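Local structure of phosphate-binding protein PstS (Borrelia burgdorferi, 4N13) at residues Ala108-Asn112 / Gly113-Asn117. The protein binds inorganic phosphate with micromolar affinity as the solute-binding component of the PstSACB ABC transporter that imports phosphate into the cell. Numbering follows the deposited sequence.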
loop_
_atom_site.group_PDB
_atom_site.type_symbol
_atom_site.label_atom_id
_atom_site.label_comp_id
_atom_site.label_asym_id
_atom_site.label_seq_id
_atom_site.Cartn_x
_atom_site.Cartn_y
_atom_site.Cartn_z
ATOM N N ALA A 108 -16.139 3.221 -0.865
ATOM C CA ALA A 108 -15.778 4.443 -1.571
ATOM C C ALA A 108 -16.840 5.521 -1.410
ATOM O O ALA A 108 -16.514 6.696 -1.304
ATOM C CB ALA A 108 -15.543 4.152 -3.024
ATOM N N LYS A 109 -18.111 5.136 -1.370
ATOM C CA LYS A 109 -19.191 6.088 -1.179
ATOM C C LYS A 109 -19.234 6.620 0.256
ATOM O O LYS A 109 -19.687 7.740 0.482
ATOM C CB LYS A 109 -20.521 5.437 -1.566
ATOM C CG LYS A 109 -20.697 5.268 -3.067
ATOM C CD LYS A 109 -21.960 4.471 -3.385
ATOM C CE LYS A 109 -22.184 4.353 -4.871
ATOM N NZ LYS A 109 -23.444 3.631 -5.163
ATOM N N ILE A 110 -18.769 5.850 1.247
ATOM C CA ILE A 110 -18.602 6.419 2.602
ATOM C C ILE A 110 -17.469 7.452 2.550
ATOM O O ILE A 110 -17.582 8.573 3.061
ATOM C CB ILE A 110 -18.315 5.325 3.662
ATOM C CG1 ILE A 110 -19.548 4.444 3.845
ATOM C CG2 ILE A 110 -17.852 5.950 4.963
ATOM C CD1 ILE A 110 -19.349 3.247 4.736
ATOM N N LEU A 111 -16.384 7.084 1.892
ATOM C CA LEU A 111 -15.214 7.941 1.841
ATOM C C LEU A 111 -15.456 9.260 1.137
ATOM O O LEU A 111 -14.844 10.257 1.517
ATOM C CB LEU A 111 -14.033 7.203 1.195
ATOM C CG LEU A 111 -13.533 5.996 1.965
ATOM C CD1 LEU A 111 -12.521 5.212 1.160
ATOM C CD2 LEU A 111 -12.923 6.449 3.241
ATOM N N ASN A 112 -16.295 9.255 0.099
ATOM C CA ASN A 112 -16.553 10.470 -0.650
ATOM C C ASN A 112 -17.812 11.199 -0.202
ATOM O O ASN A 112 -18.146 12.234 -0.762
ATOM C CB ASN A 112 -16.565 10.213 -2.165
ATOM C CG ASN A 112 -17.935 9.937 -2.720
ATOM O OD1 ASN A 112 -18.803 9.361 -2.057
ATOM N ND2 ASN A 112 -18.139 10.341 -3.971
ATOM N N GLY A 113 -18.476 10.695 0.832
ATOM C CA GLY A 113 -19.607 11.408 1.393
ATOM C C GLY A 113 -20.965 11.116 0.787
ATOM O O GLY A 113 -21.946 11.721 1.222
ATOM N N GLU A 114 -21.037 10.246 -0.215
ATOM C CA GLU A 114 -22.338 9.859 -0.764
ATOM C C GLU A 114 -23.150 9.011 0.205
ATOM O O GLU A 114 -24.379 8.980 0.127
ATOM C CB GLU A 114 -22.171 9.119 -2.089
ATOM C CG GLU A 114 -21.774 10.037 -3.217
ATOM C CD GLU A 114 -21.582 9.310 -4.541
ATOM O OE1 GLU A 114 -22.138 8.204 -4.717
ATOM O OE2 GLU A 114 -20.883 9.870 -5.409
ATOM N N ILE A 115 -22.469 8.320 1.109
ATOM C CA ILE A 115 -23.132 7.570 2.182
ATOM C C ILE A 115 -22.693 8.169 3.506
ATOM O O ILE A 115 -21.510 8.189 3.791
ATOM C CB ILE A 115 -22.779 6.055 2.137
ATOM C CG1 ILE A 115 -23.392 5.414 0.901
ATOM C CG2 ILE A 115 -23.249 5.360 3.397
ATOM C CD1 ILE A 115 -22.982 3.961 0.712
ATOM N N GLN A 116 -23.636 8.673 4.294
ATOM C CA GLN A 116 -23.308 9.333 5.566
ATOM C C GLN A 116 -24.073 8.824 6.771
ATOM O O GLN A 116 -23.922 9.360 7.872
ATOM C CB GLN A 116 -23.465 10.851 5.461
ATOM C CG GLN A 116 -22.464 11.443 4.521
ATOM C CD GLN A 116 -22.390 12.937 4.583
ATOM O OE1 GLN A 116 -22.736 13.561 5.605
ATOM N NE2 GLN A 116 -21.918 13.539 3.495
ATOM N N ASN A 117 -24.884 7.796 6.586
ATOM C CA ASN A 117 -25.570 7.180 7.706
ATOM C C ASN A 117 -25.498 5.682 7.500
ATOM O O ASN A 117 -25.714 5.195 6.394
ATOM C CB ASN A 117 -27.017 7.698 7.785
ATOM C CG ASN A 117 -27.760 7.224 9.026
ATOM O OD1 ASN A 117 -27.852 6.031 9.302
ATOM N ND2 ASN A 117 -28.301 8.170 9.781
HETATM O O HOH W 1 -19.414 9.256 5.070
#
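Gly113 ends helix 104-111 in a Schellman motif, and Asn112 and Glu114 on its two flanks hold each other by a pair of hydrogen bonds, an instance of how a helix C-terminus is closed by backbone and side chain together. OD1 of Asn112 receives the backbone N of Glu114 at 3.0 Å, from above the amide plane. The other branch, ND2, gives a nearly straight bond (178°) to OE2 of Glu114 over 3.1 Å; OE2 sits in the amide plane of Asn112, while ND2 approaches it from above the carboxylate plane, the two planes being 57° apart. A chi1 of 93° in Asn112, displaced from a staggered value, turns the amide over the turn. ND2 also bonds to Glu157 O, so with the bond at OD1 three partners fix the amide's rotation.

The aliphatic chain of Lys109 crosses the same carboxylate at its other oxygen, CG 3.7 Å from Glu114 OE1; NZ stays 4.8 Å from that oxygen, a separation at which the opposite charges probably attract only loosely. Ile115 folds back over the last helical turn: its CD1 rests on Lys109 CB, and its CG2 lies 3.8 Å from Ile110 CG1.

Behind these side chains, Ile115 N reaches Lys109 O at 2.9 Å, while Gly113 N bonds to Ile110 O. Gly113 takes a positive phi, a conformation readily open to glycine, and so turns the chain out of the helix. Farther out, Leu111 and Asn112 pack on helix 138-151, which begins at residues inferred to bind phosphate, and Gln116 OE1 bonds to Lys127. Gln116 NE2 returns to the turn, meeting Gly113 O in the carbonyl plane on a lone pair. One water donates to both Ile110 O and, at 2.7 Å, Ile115 O.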